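Local coordinates for EST1E (Clostridium proteoclasticum, PDB 2WTM), which acts as a promiscuous feruloyl esterase, probably hydrolysing its ester substrates through a serine nucleophile carried on an alpha/beta-hydrolase fold, at residues C30-G35 with R43-V48; E50-I55 with E243-Q248; H77-W82 with Q177-E182; A135-I140 with G144-L149. One frame throughout, in Å; residues are numbered along the deposited sequence.

Contact 1: residues C30-G35 with R43-V48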
loop_
_atom_site.group_PDB
_atom_site.type_symbol
_atom_site.label_atom_id
_atom_site.label_comp_id
_atom_site.label_asym_id
_atom_site.label_seq_id
_atom_site.Cartn_x
_atom_site.Cartn_y
_atom_site.Cartn_z
ATOM N N CYS A 30 -8.621 -20.646 -8.638
ATOM C CA CYS A 30 -7.432 -20.242 -7.870
ATOM C C CYS A 30 -6.680 -19.169 -8.614
ATOM O O CYS A 30 -6.267 -19.334 -9.753
ATOM C CB CYS A 30 -6.535 -21.372 -7.566
ATOM S SG CYS A 30 -5.174 -21.068 -6.442
ATOM N N ILE A 31 -6.475 -18.021 -7.942
ATOM C CA ILE A 31 -5.619 -16.954 -8.397
ATOM C C ILE A 31 -4.158 -17.326 -8.060
ATOM O O ILE A 31 -3.844 -17.720 -6.929
ATOM C CB ILE A 31 -6.014 -15.618 -7.757
ATOM C CG1 ILE A 31 -7.429 -15.198 -8.209
ATOM C CG2 ILE A 31 -5.071 -14.498 -8.191
ATOM C CD1 ILE A 31 -8.080 -14.115 -7.352
ATOM N N ILE A 32 -3.268 -17.178 -9.021
ATOM C CA ILE A 32 -1.852 -17.583 -8.876
ATOM C C ILE A 32 -0.982 -16.390 -9.198
ATOM O O ILE A 32 -1.041 -15.836 -10.309
ATOM C CB ILE A 32 -1.454 -18.746 -9.857
ATOM C CG1 ILE A 32 -2.410 -19.912 -9.606
ATOM C CG2 ILE A 32 -0.050 -19.194 -9.564
ATOM C CD1 ILE A 32 -2.153 -21.093 -10.582
ATOM N N ILE A 33 -0.118 -16.023 -8.270
ATOM C CA ILE A 33 0.767 -14.870 -8.381
ATOM C C ILE A 33 2.255 -15.266 -8.327
ATOM O O ILE A 33 2.728 -15.909 -7.388
ATOM C CB ILE A 33 0.497 -13.827 -7.275
ATOM C CG1 ILE A 33 -0.992 -13.481 -7.162
ATOM C CG2 ILE A 33 1.371 -12.603 -7.477
ATOM C CD1 ILE A 33 -1.609 -12.890 -8.381
ATOM N N HIS A 34 2.997 -14.906 -9.379
ATOM C CA HIS A 34 4.403 -15.199 -9.481
ATOM C C HIS A 34 5.284 -14.307 -8.579
ATOM O O HIS A 34 4.759 -13.398 -7.892
ATOM C CB HIS A 34 4.798 -14.923 -10.928
ATOM C CG HIS A 34 4.560 -13.524 -11.326
ATOM N ND1 HIS A 34 5.459 -12.523 -10.998
ATOM C CD2 HIS A 34 3.544 -12.926 -11.980
ATOM C CE1 HIS A 34 4.965 -11.367 -11.406
ATOM N NE2 HIS A 34 3.810 -11.575 -12.005
ATOM N N GLY A 35 6.607 -14.532 -8.644
ATOM C CA GLY A 35 7.540 -13.759 -7.832
ATOM C C GLY A 35 8.232 -12.597 -8.530
ATOM O O GLY A 35 7.891 -12.191 -9.653
ATOM N N ARG A 43 8.050 -22.261 -15.322
ATOM C CA ARG A 43 7.840 -23.673 -15.097
ATOM C C ARG A 43 7.061 -24.036 -13.847
ATOM O O ARG A 43 6.136 -24.848 -13.892
ATOM C CB ARG A 43 9.226 -24.356 -15.018
ATOM C CG ARG A 43 9.275 -25.839 -14.590
ATOM C CD ARG A 43 10.795 -26.273 -14.539
ATOM N NE ARG A 43 11.089 -27.450 -13.724
ATOM C CZ ARG A 43 11.386 -27.427 -12.421
ATOM N NH1 ARG A 43 11.382 -26.296 -11.695
ATOM N NH2 ARG A 43 11.653 -28.569 -11.837
ATOM N N HIS A 44 7.477 -23.497 -12.699
ATOM C CA HIS A 44 6.847 -23.887 -11.445
ATOM C C HIS A 44 5.403 -23.385 -11.346
ATOM O O HIS A 44 4.548 -24.024 -10.712
ATOM C CB HIS A 44 7.729 -23.470 -10.252
ATOM C CG HIS A 44 8.070 -22.015 -10.236
ATOM N ND1 HIS A 44 9.000 -21.470 -11.090
ATOM C CD2 HIS A 44 7.602 -20.994 -9.468
ATOM C CE1 HIS A 44 9.085 -20.167 -10.851
ATOM N NE2 HIS A 44 8.233 -19.858 -9.890
ATOM N N ILE A 45 5.151 -22.206 -11.937
ATOM C CA ILE A 45 3.812 -21.606 -11.989
ATOM C C ILE A 45 2.845 -22.456 -12.828
ATOM O O ILE A 45 1.730 -22.786 -12.401
ATOM C CB ILE A 45 3.818 -20.156 -12.494
ATOM C CG1 ILE A 45 4.723 -19.266 -11.630
ATOM C CG2 ILE A 45 2.391 -19.617 -12.656
ATOM C CD1 ILE A 45 4.226 -19.132 -10.190
ATOM N N VAL A 46 3.319 -22.794 -14.038
ATOM C CA VAL A 46 2.539 -23.622 -14.926
ATOM C C VAL A 46 2.276 -24.996 -14.362
ATOM O O VAL A 46 1.189 -25.536 -14.540
ATOM C CB VAL A 46 3.232 -23.666 -16.315
ATOM C CG1 VAL A 46 2.549 -24.729 -17.202
ATOM C CG2 VAL A 46 3.173 -22.263 -16.959
ATOM N N ALA A 47 3.258 -25.587 -13.679
ATOM C CA ALA A 47 3.074 -26.886 -13.024
ATOM C C ALA A 47 1.982 -26.877 -11.987
ATOM O O ALA A 47 1.099 -27.733 -11.963
ATOM C CB ALA A 47 4.397 -27.389 -12.465
ATOM N N VAL A 48 1.973 -25.868 -11.157
ATOM C CA VAL A 48 0.888 -25.707 -10.223
ATOM C C VAL A 48 -0.470 -25.459 -10.889
ATOM O O VAL A 48 -1.497 -26.070 -10.558
ATOM C CB VAL A 48 1.275 -24.605 -9.212
ATOM C CG1 VAL A 48 0.067 -24.272 -8.364
ATOM C CG2 VAL A 48 2.485 -25.050 -8.321
HETATM O O HOH W 1 7.687 -16.938 -9.525
#
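Ile45 and Ile32 meet branch to branch, with Ile45 CG2 lying 4.0 Å from Ile32 CG2 as the two side chains run past each other in opposite directions. In Ile32 the CG2 methyl stands trans to the backbone nitrogen, and this turns it to the helix, while the longer arm continues to CD1 and reaches Val48 CG1 at 4.5 Å. Ile45 works with two ends. Its ethyl arm folds back at chi2 (-64°), and this carries CD1 to the end of the strand, where it lies 4.0 Å from His34 CA. The imidazole of His34 leads away from the helix and is tied at both nitrogens: ND1 donates in the ring plane to Gly35 O (2.8 Å), and NE2 is hydrogen-bonded to Met64 N. A water offers a polar crossing beside the aliphatic one, accepting from Gly35 N at 2.8 Å and lying at the ring edge of His44, in plane, 3.0 Å from NE2. The contact is part of how helix 43-54, in the beta-alpha-beta unit with strands 27-33 and 58-62, packs on the sheet. No direct hydrogen bond joins the two segments, so adhesion here rests on buried methyl packing plus one water bridge.

Contact 2: residues E50-I55 with E243-Q248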
loop_
_atom_site.group_PDB
_atom_site.type_symbol
_atom_site.label_atom_id
_atom_site.label_comp_id
_atom_site.label_asym_id
_atom_site.label_seq_id
_atom_site.Cartn_x
_atom_site.Cartn_y
_atom_site.Cartn_z
ATOM N N GLU A 50 -1.440 -26.364 -13.865
ATOM C CA GLU A 50 -1.894 -27.604 -14.570
ATOM C C GLU A 50 -2.452 -28.593 -13.601
ATOM O O GLU A 50 -3.505 -29.176 -13.835
ATOM C CB GLU A 50 -0.744 -28.185 -15.386
ATOM C CG GLU A 50 -0.503 -27.338 -16.626
ATOM C CD GLU A 50 0.535 -27.859 -17.580
ATOM O OE1 GLU A 50 1.353 -28.706 -17.187
ATOM O OE2 GLU A 50 0.589 -27.307 -18.693
ATOM N N THR A 51 -1.771 -28.763 -12.480
ATOM C CA THR A 51 -2.285 -29.569 -11.403
ATOM C C THR A 51 -3.668 -29.169 -10.916
ATOM O O THR A 51 -4.552 -29.981 -10.719
ATOM C CB THR A 51 -1.297 -29.557 -10.214
ATOM O OG1 THR A 51 -0.044 -30.118 -10.632
ATOM C CG2 THR A 51 -1.847 -30.304 -9.057
ATOM N N LEU A 52 -3.869 -27.863 -10.686
ATOM C CA LEU A 52 -5.157 -27.387 -10.258
ATOM C C LEU A 52 -6.241 -27.678 -11.281
ATOM O O LEU A 52 -7.311 -28.126 -10.922
ATOM C CB LEU A 52 -5.074 -25.899 -9.837
ATOM C CG LEU A 52 -4.190 -25.682 -8.619
ATOM C CD1 LEU A 52 -3.850 -24.239 -8.516
ATOM C CD2 LEU A 52 -4.930 -26.128 -7.414
ATOM N N ASN A 53 -5.981 -27.377 -12.547
ATOM C CA ASN A 53 -6.961 -27.628 -13.580
ATOM C C ASN A 53 -7.321 -29.133 -13.633
ATOM O O ASN A 53 -8.443 -29.475 -13.842
ATOM C CB ASN A 53 -6.432 -27.221 -14.976
ATOM C CG ASN A 53 -6.037 -25.741 -15.124
ATOM O OD1 ASN A 53 -5.235 -25.451 -15.994
ATOM N ND2 ASN A 53 -6.630 -24.834 -14.351
ATOM N N GLU A 54 -6.338 -29.968 -13.411
ATOM C CA GLU A 54 -6.552 -31.420 -13.438
ATOM C C GLU A 54 -7.514 -31.926 -12.376
ATOM O O GLU A 54 -8.268 -32.890 -12.610
ATOM C CB GLU A 54 -5.201 -32.020 -13.347
ATOM C CG GLU A 54 -5.147 -33.430 -13.472
ATOM C CD GLU A 54 -3.755 -33.814 -13.625
ATOM O OE1 GLU A 54 -3.175 -34.227 -12.590
ATOM O OE2 GLU A 54 -3.259 -33.622 -14.770
ATOM N N ILE A 55 -7.565 -31.299 -11.191
ATOM C CA ILE A 55 -8.530 -31.673 -10.174
ATOM C C ILE A 55 -9.854 -30.898 -10.220
ATOM O O ILE A 55 -10.696 -31.021 -9.368
ATOM C CB ILE A 55 -7.919 -31.617 -8.751
ATOM C CG1 ILE A 55 -7.526 -30.164 -8.374
ATOM C CG2 ILE A 55 -6.718 -32.517 -8.671
ATOM C CD1 ILE A 55 -7.113 -30.012 -6.931
ATOM N N GLU A 243 -3.082 -32.721 -3.083
ATOM C CA GLU A 243 -3.742 -33.389 -1.942
ATOM C C GLU A 243 -4.478 -32.394 -1.018
ATOM O O GLU A 243 -5.611 -32.540 -0.618
ATOM C CB GLU A 243 -2.711 -34.152 -1.115
ATOM C CG GLU A 243 -2.268 -35.482 -1.828
ATOM C CD GLU A 243 -1.143 -36.281 -1.118
ATOM O OE1 GLU A 243 -0.933 -36.099 0.139
ATOM O OE2 GLU A 243 -0.477 -37.094 -1.853
ATOM N N PHE A 244 -3.754 -31.143 -0.881
ATOM C CA PHE A 244 -4.380 -30.161 -0.039
ATOM C C PHE A 244 -5.650 -29.610 -0.633
ATOM O O PHE A 244 -6.646 -29.394 0.068
ATOM C CB PHE A 244 -3.318 -29.044 0.247
ATOM C CG PHE A 244 -3.874 -27.812 0.911
ATOM C CD1 PHE A 244 -4.062 -27.768 2.259
ATOM C CD2 PHE A 244 -4.183 -26.700 0.166
ATOM C CE1 PHE A 244 -4.537 -26.597 2.869
ATOM C CE2 PHE A 244 -4.700 -25.540 0.758
ATOM C CZ PHE A 244 -4.839 -25.513 2.127
ATOM N N MET A 245 -5.588 -29.352 -1.936
ATOM C CA MET A 245 -6.713 -28.770 -2.667
ATOM C C MET A 245 -7.865 -29.762 -2.835
ATOM O O MET A 245 -9.019 -29.373 -2.677
ATOM C CB MET A 245 -6.246 -28.131 -3.989
ATOM C CG MET A 245 -5.611 -26.703 -3.789
ATOM S SD MET A 245 -6.735 -25.524 -3.014
ATOM C CE MET A 245 -7.958 -25.328 -4.279
ATOM N N LEU A 246 -7.538 -31.022 -3.040
ATOM C CA LEU A 246 -8.614 -32.056 -3.038
ATOM C C LEU A 246 -9.326 -32.065 -1.724
ATOM O O LEU A 246 -10.575 -32.175 -1.721
ATOM C CB LEU A 246 -8.061 -33.437 -3.360
ATOM C CG LEU A 246 -7.799 -33.672 -4.798
ATOM C CD1 LEU A 246 -7.045 -34.962 -4.976
ATOM C CD2 LEU A 246 -9.046 -33.637 -5.624
ATOM N N GLU A 247 -8.602 -31.944 -0.600
ATOM C CA GLU A 247 -9.240 -31.825 0.708
ATOM C C GLU A 247 -10.146 -30.598 0.816
ATOM O O GLU A 247 -11.195 -30.661 1.434
ATOM C CB GLU A 247 -8.218 -31.825 1.844
ATOM C CG GLU A 247 -8.766 -31.543 3.266
ATOM C CD GLU A 247 -7.755 -31.820 4.382
ATOM O OE1 GLU A 247 -6.724 -32.468 4.129
ATOM O OE2 GLU A 247 -8.022 -31.417 5.544
ATOM N N GLN A 248 -9.751 -29.449 0.224
ATOM C CA GLN A 248 -10.575 -28.283 0.347
ATOM C C GLN A 248 -11.825 -28.317 -0.489
ATOM O O GLN A 248 -12.855 -27.768 -0.097
ATOM C CB GLN A 248 -9.796 -26.972 0.001
ATOM C CG GLN A 248 -8.516 -26.721 0.726
ATOM C CD GLN A 248 -8.629 -26.968 2.182
ATOM O OE1 GLN A 248 -9.493 -26.426 2.821
ATOM N NE2 GLN A 248 -7.711 -27.792 2.734
#
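Just ahead of Met245, which packs against Leu52 and Ile55, the carbonyl oxygen Phe244 O is gripped twice by one residue. Gln248 N bonds to it as the helical backbone partner (3.1 Å), and Gln248 NE2 reaches Phe244 O at 3.3 Å from the opposite face of the carbonyl plane. Such a bond requires the glutamine chain to fold back, and the same amide nitrogen also sits over one face of the Phe244 ring, 3.4 Å above its plane and toward the rim. Across to helix 43-54 everything is aliphatic. In Ile55, CG1 lies between the backbone nitrogen and the carbonyl carbon (chi1 65°), and from there the extended arm carries CD1 to Met245 CB at 3.6 Å, the two side chains meeting nearly at right angles. Ile55 CB faces Leu246 CD2 at 3.9 Å. Deeper in, Leu52 CD2 rests on Met245 CG at 3.7 Å. The methionine chain bends at both chi2 and chi3 and also touches Tyr103 and Ile129 of the sheet. With no hydrogen bond between the segments, the pairing of helices 43-54 and 234-249 here depends on fitted hydrocarbon surfaces, buried at Leu52 and Met245 and lying at the protein surface at Leu246.

Contact 3: residues H77-W82 with Q177-E182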
loop_
_atom_site.group_PDB
_atom_site.type_symbol
_atom_site.label_atom_id
_atom_site.label_comp_id
_atom_site.label_asym_id
_atom_site.label_seq_id
_atom_site.Cartn_x
_atom_site.Cartn_y
_atom_site.Cartn_z
ATOM N N HIS A 77 7.796 -0.933 -9.575
ATOM C CA HIS A 77 6.851 -1.819 -8.805
ATOM C C HIS A 77 7.143 -1.743 -7.346
ATOM O O HIS A 77 8.261 -1.495 -6.933
ATOM C CB HIS A 77 6.895 -3.247 -9.306
ATOM C CG HIS A 77 7.774 -4.209 -8.568
ATOM N ND1 HIS A 77 9.092 -4.432 -8.906
ATOM C CD2 HIS A 77 7.486 -5.093 -7.579
ATOM C CE1 HIS A 77 9.577 -5.419 -8.142
ATOM N NE2 HIS A 77 8.624 -5.828 -7.314
ATOM N N THR A 78 6.088 -1.937 -6.506
ATOM C CA THR A 78 6.225 -2.002 -5.073
ATOM C C THR A 78 5.150 -3.025 -4.652
ATOM O O THR A 78 4.196 -3.383 -5.370
ATOM C CB THR A 78 5.908 -0.690 -4.333
ATOM O OG1 THR A 78 4.496 -0.442 -4.351
ATOM C CG2 THR A 78 6.680 0.525 -4.899
ATOM N N LEU A 79 5.217 -3.430 -3.420
ATOM C CA LEU A 79 4.203 -4.339 -2.847
ATOM C C LEU A 79 2.831 -3.672 -2.744
ATOM O O LEU A 79 1.805 -4.365 -2.765
ATOM C CB LEU A 79 4.627 -4.866 -1.458
ATOM C CG LEU A 79 5.731 -5.923 -1.574
ATOM C CD1 LEU A 79 6.376 -6.173 -0.197
ATOM C CD2 LEU A 79 5.257 -7.165 -2.165
ATOM N N PHE A 80 2.775 -2.346 -2.542
ATOM C CA PHE A 80 1.436 -1.660 -2.527
ATOM C C PHE A 80 0.827 -1.801 -3.950
ATOM O O PHE A 80 -0.356 -2.062 -4.087
ATOM C CB PHE A 80 1.549 -0.213 -2.187
ATOM C CG PHE A 80 1.685 0.092 -0.729
ATOM C CD1 PHE A 80 1.755 -0.852 0.248
ATOM C CD2 PHE A 80 1.822 1.438 -0.366
ATOM C CE1 PHE A 80 1.932 -0.475 1.602
ATOM C CE2 PHE A 80 1.980 1.802 0.947
ATOM C CZ PHE A 80 2.053 0.844 1.917
ATOM N N LYS A 81 1.641 -1.568 -4.993
ATOM C CA LYS A 81 1.090 -1.768 -6.351
ATOM C C LYS A 81 0.614 -3.187 -6.585
ATOM O O LYS A 81 -0.491 -3.384 -7.137
ATOM C CB LYS A 81 2.099 -1.339 -7.403
ATOM C CG LYS A 81 2.428 0.149 -7.285
ATOM C CD LYS A 81 3.311 0.682 -8.429
ATOM C CE LYS A 81 3.824 2.138 -8.182
ATOM N NZ LYS A 81 4.485 2.694 -9.423
ATOM N N TRP A 82 1.439 -4.172 -6.223
ATOM C CA TRP A 82 1.032 -5.540 -6.335
ATOM C C TRP A 82 -0.247 -5.847 -5.555
ATOM O O TRP A 82 -1.137 -6.572 -6.042
ATOM C CB TRP A 82 2.162 -6.513 -5.900
ATOM C CG TRP A 82 3.203 -6.703 -6.959
ATOM C CD1 TRP A 82 3.606 -5.836 -7.953
ATOM C CD2 TRP A 82 3.969 -7.927 -7.144
ATOM N NE1 TRP A 82 4.595 -6.475 -8.749
ATOM C CE2 TRP A 82 4.787 -7.754 -8.282
ATOM C CE3 TRP A 82 3.961 -9.165 -6.496
ATOM C CZ2 TRP A 82 5.618 -8.801 -8.740
ATOM C CZ3 TRP A 82 4.720 -10.181 -6.957
ATOM C CH2 TRP A 82 5.554 -10.006 -8.054
ATOM N N GLN A 177 9.093 -1.708 4.054
ATOM C CA GLN A 177 9.346 -1.512 5.454
ATOM C C GLN A 177 8.064 -1.301 6.297
ATOM O O GLN A 177 8.077 -1.530 7.533
ATOM C CB GLN A 177 10.269 -0.298 5.628
ATOM C CG GLN A 177 11.737 -0.504 5.269
ATOM C CD GLN A 177 12.562 0.720 5.609
ATOM O OE1 GLN A 177 12.046 1.810 5.745
ATOM N NE2 GLN A 177 13.895 0.531 5.674
ATOM N N THR A 178 6.981 -0.826 5.648
ATOM C CA THR A 178 5.758 -0.480 6.406
ATOM C C THR A 178 4.947 -1.707 6.789
ATOM O O THR A 178 4.015 -1.654 7.585
ATOM C CB THR A 178 4.907 0.458 5.669
ATOM O OG1 THR A 178 4.197 -0.209 4.604
ATOM C CG2 THR A 178 5.684 1.702 5.215
ATOM N N ILE A 179 5.208 -2.805 6.142
ATOM C CA ILE A 179 4.304 -3.974 6.185
ATOM C C ILE A 179 4.627 -4.854 7.349
ATOM O O ILE A 179 5.723 -5.397 7.484
ATOM C CB ILE A 179 4.363 -4.763 4.881
ATOM C CG1 ILE A 179 3.819 -3.929 3.748
ATOM C CG2 ILE A 179 3.497 -6.051 4.909
ATOM C CD1 ILE A 179 4.053 -4.427 2.395
ATOM N N ARG A 180 3.618 -5.054 8.217
ATOM C CA ARG A 180 3.747 -5.981 9.360
ATOM C C ARG A 180 3.130 -7.350 9.025
ATOM O O ARG A 180 1.967 -7.555 9.238
ATOM C CB ARG A 180 3.045 -5.372 10.557
ATOM C CG ARG A 180 3.421 -3.908 10.820
ATOM C CD ARG A 180 4.874 -3.608 10.859
ATOM N NE ARG A 180 5.564 -4.463 11.810
ATOM C CZ ARG A 180 6.703 -4.151 12.402
ATOM N NH1 ARG A 180 7.284 -2.965 12.217
ATOM N NH2 ARG A 180 7.246 -5.041 13.224
ATOM N N VAL A 181 3.937 -8.220 8.428
ATOM C CA VAL A 181 3.433 -9.521 7.936
ATOM C C VAL A 181 2.652 -10.287 8.972
ATOM O O VAL A 181 1.630 -10.885 8.700
ATOM C CB VAL A 181 4.591 -10.374 7.312
ATOM C CG1 VAL A 181 4.085 -11.686 6.807
ATOM C CG2 VAL A 181 5.233 -9.601 6.170
ATOM N N GLU A 182 3.179 -10.253 10.190
ATOM C CA GLU A 182 2.574 -11.017 11.274
ATOM C C GLU A 182 1.122 -10.671 11.532
ATOM O O GLU A 182 0.320 -11.557 11.937
ATOM C CB GLU A 182 3.413 -10.806 12.536
ATOM C CG GLU A 182 4.776 -11.449 12.575
ATOM C CD GLU A 182 5.881 -10.735 11.746
ATOM O OE1 GLU A 182 5.685 -9.545 11.291
ATOM O OE2 GLU A 182 6.964 -11.374 11.576
#
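The Phe80 ring is approached obliquely from the 177-182 segment by Thr178 OG1, 3.6 Å from Phe80 CZ, and by Ile179 CG1, 4.5 Å from Phe80 CE1. It also stacks on Phe80 of the second subunit, so the ring belongs to the dimer interface as well as to this contact. The indole of Trp82, two residues further on, has His77 NE2 on one face, 4.0 Å above the plane and displaced toward the rim; that nitrogen is hydrogen-bonded to Gln109 NE2.

Thr178 and Phe80 cross at about a right angle. The hydroxyl sits between the backbone nitrogen and the carbonyl carbon (chi1 76°), a rotation that directs it at the ring. Its hydrogen bond, however, goes to Val175 O, and the approach to Phe80 is a packing contact. Beside it, Ile179 extends its ethyl arm across the helix start: CD1 lies 3.9 Å from Leu79 CD1 and equally far from Leu79 CB. Both Leu79 and Phe80 leave the first turn of helix 79-93, whose start is ordered by an N-cap: Thr78 OG1 accepts from Lys81 N at 3.1 Å in a nearly straight bond (172°). On the other segment, Arg142 NH1 bonds to both Gln177 O and Ile179 O and so braces the loop. The 177-182 segment lies in the excursion between strands 125-131 and 192-197, the usual place for the cap of an alpha/beta hydrolase; here that insertion rests on the N-terminal turn of helix 79-93.

Contact 4: residues A135-I140 with G144-L149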
loop_
_atom_site.group_PDB
_atom_site.type_symbol
_atom_site.label_atom_id
_atom_site.label_comp_id
_atom_site.label_asym_id
_atom_site.label_seq_id
_atom_site.Cartn_x
_atom_site.Cartn_y
_atom_site.Cartn_z
ATOM N N ALA A 135 8.349 -14.148 2.861
ATOM C CA ALA A 135 7.599 -13.454 3.902
ATOM C C ALA A 135 8.475 -12.587 4.803
ATOM O O ALA A 135 7.953 -11.752 5.570
ATOM C CB ALA A 135 6.882 -14.449 4.748
ATOM N N MET A 136 9.785 -12.778 4.737
ATOM C CA MET A 136 10.710 -11.918 5.536
ATOM C C MET A 136 11.072 -10.615 4.808
ATOM O O MET A 136 11.798 -9.784 5.391
ATOM C CB MET A 136 11.992 -12.685 5.940
ATOM C CG MET A 136 11.775 -13.946 6.714
ATOM S SD MET A 136 11.013 -13.570 8.257
ATOM C CE MET A 136 12.293 -12.558 8.963
ATOM N N ILE A 137 10.615 -10.372 3.562
ATOM C CA ILE A 137 11.049 -9.141 2.875
ATOM C C ILE A 137 10.846 -7.901 3.765
ATOM O O ILE A 137 11.736 -7.079 3.839
ATOM C CB ILE A 137 10.430 -9.020 1.466
ATOM C CG1 ILE A 137 11.252 -9.912 0.504
ATOM C CG2 ILE A 137 10.415 -7.561 1.022
ATOM C CD1 ILE A 137 10.674 -10.006 -0.854
ATOM N N PRO A 138 9.644 -7.712 4.368
ATOM C CA PRO A 138 9.461 -6.432 5.168
ATOM C C PRO A 138 10.379 -6.346 6.353
ATOM O O PRO A 138 10.984 -5.253 6.525
ATOM C CB PRO A 138 7.964 -6.419 5.505
ATOM C CG PRO A 138 7.369 -7.322 4.356
ATOM C CD PRO A 138 8.368 -8.435 4.165
ATOM N N GLU A 139 10.520 -7.411 7.093
ATOM C CA GLU A 139 11.370 -7.348 8.334
ATOM C C GLU A 139 12.821 -7.081 7.898
ATOM O O GLU A 139 13.522 -6.189 8.420
ATOM C CB GLU A 139 11.232 -8.593 9.180
ATOM C CG GLU A 139 12.276 -8.658 10.259
ATOM C CD GLU A 139 12.159 -9.855 11.207
ATOM O OE1 GLU A 139 11.180 -10.636 11.210
ATOM O OE2 GLU A 139 13.136 -10.019 11.960
ATOM N N ILE A 140 13.266 -7.783 6.865
ATOM C CA ILE A 140 14.643 -7.661 6.431
ATOM C C ILE A 140 14.891 -6.304 5.813
ATOM O O ILE A 140 15.931 -5.727 6.026
ATOM C CB ILE A 140 15.033 -8.838 5.555
ATOM C CG1 ILE A 140 14.959 -10.158 6.321
ATOM C CG2 ILE A 140 16.373 -8.666 4.894
ATOM C CD1 ILE A 140 15.698 -10.158 7.626
ATOM N N GLY A 144 17.812 -3.293 6.658
ATOM C CA GLY A 144 18.698 -2.748 5.620
ATOM C C GLY A 144 19.175 -3.786 4.631
ATOM O O GLY A 144 20.302 -3.675 4.103
ATOM N N GLU A 145 18.361 -4.793 4.296
ATOM C CA GLU A 145 18.719 -5.646 3.183
ATOM C C GLU A 145 17.496 -5.974 2.294
ATOM O O GLU A 145 16.337 -6.010 2.779
ATOM C CB GLU A 145 19.356 -6.926 3.686
ATOM C CG GLU A 145 19.449 -8.023 2.644
ATOM C CD GLU A 145 20.089 -9.334 3.132
ATOM O OE1 GLU A 145 20.789 -9.281 4.174
ATOM O OE2 GLU A 145 19.816 -10.396 2.478
ATOM N N LEU A 146 17.758 -6.264 1.030
ATOM C CA LEU A 146 16.745 -6.767 0.152
ATOM C C LEU A 146 17.407 -7.783 -0.756
ATOM O O LEU A 146 18.231 -7.410 -1.598
ATOM C CB LEU A 146 16.101 -5.652 -0.708
ATOM C CG LEU A 146 15.129 -6.154 -1.813
ATOM C CD1 LEU A 146 13.886 -6.831 -1.179
ATOM C CD2 LEU A 146 14.763 -5.012 -2.736
ATOM N N LEU A 147 17.028 -9.034 -0.586
ATOM C CA LEU A 147 17.454 -10.132 -1.458
ATOM C C LEU A 147 18.986 -10.128 -1.651
ATOM O O LEU A 147 19.473 -10.153 -2.791
ATOM C CB LEU A 147 16.718 -10.019 -2.798
ATOM C CG LEU A 147 15.201 -10.118 -2.822
ATOM C CD1 LEU A 147 14.597 -9.974 -4.241
ATOM C CD2 LEU A 147 14.719 -11.438 -2.167
ATOM N N GLY A 148 19.734 -9.969 -0.571
ATOM C CA GLY A 148 21.212 -9.955 -0.605
ATOM C C GLY A 148 21.917 -8.605 -0.731
ATOM O O GLY A 148 23.091 -8.498 -0.365
ATOM N N LEU A 149 21.225 -7.569 -1.194
ATOM C CA LEU A 149 21.792 -6.231 -1.204
ATOM C C LEU A 149 21.645 -5.612 0.132
ATOM O O LEU A 149 20.543 -5.616 0.660
ATOM C CB LEU A 149 21.112 -5.327 -2.219
ATOM C CG LEU A 149 21.263 -5.687 -3.672
ATOM C CD1 LEU A 149 20.493 -4.734 -4.570
ATOM C CD2 LEU A 149 22.665 -5.583 -4.028
HETATM O O HOH W 2 14.021 -7.482 2.328
#
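Ile140 and Glu145 lie side by side and point the same way, with Ile140 CG2 against Glu145 CB at 3.7 Å. Their backbones are joined too. Glu145 N donates to Ile140 O over 3.1 Å, almost straight (167°), although it comes from above the carbonyl plane, and Gly144 N adds a weak bond to the same oxygen. The helix closes here in a Schellman motif, in which Gly144 takes a positive phi (99°), where a side chain would collide with the preceding carbonyl. Thr143 OG1 is an additional, side-chain partner of Ile140 O. Beyond the stop the chain turns back along the helix, and Leu146 CD1 comes to 4.2 Å from Ile137 CG2, while Ile137 CD1 reaches Leu147 more loosely.

A water forms the next layer, donating to Ile137 O and to Glu145 O, each at 2.8 Å, and so linking the helix to the emerging strand. The hairpin is held by its own means: a type I' turn runs from Leu146 to Leu149, with Leu146 N donating to Leu149 O at 2.9 Å and a return bond from Leu149 N. The extended chain of Glu145 lets OE2 make a weak bond to Gly148 N within that turn, while OE1 forms a salt bridge with Lys150.

Helix 137-143 lies against helix 109-120, through Gln109 on Ile137, and against helix 171-176, whose Tyr172 touches both Ile137 and Leu146 of the hairpin. The lead-in residues Ala135 and Met136 meet Phe211 of helix 205-214.

Contacts 1 and 2 share helix 43-54, their centres 13 Å apart: the first packs it on strand 27-33, the second joins it to helix 234-249, and Leu52 packs on both Cys30 and Ile32. Contacts 3 and 4 lie 12 Å apart on the far side of the chain's centre from contact 2, and meet where Pro138 touches Ile179 and Val181, and Ala135 touches Val181. Along the chain contact 1 comes first; contact 2 then spans almost all the rest, enclosing contact 3, which in turn encloses contact 4. Trp82 packs on His34 and Gly35, tying helix 79-93 to the end of strand 27-33. Contacts 1 and 2 thus fix helix 43-54 in the core, while contacts 3 and 4 place the insertion, contact 3 being its seat on helix 79-93.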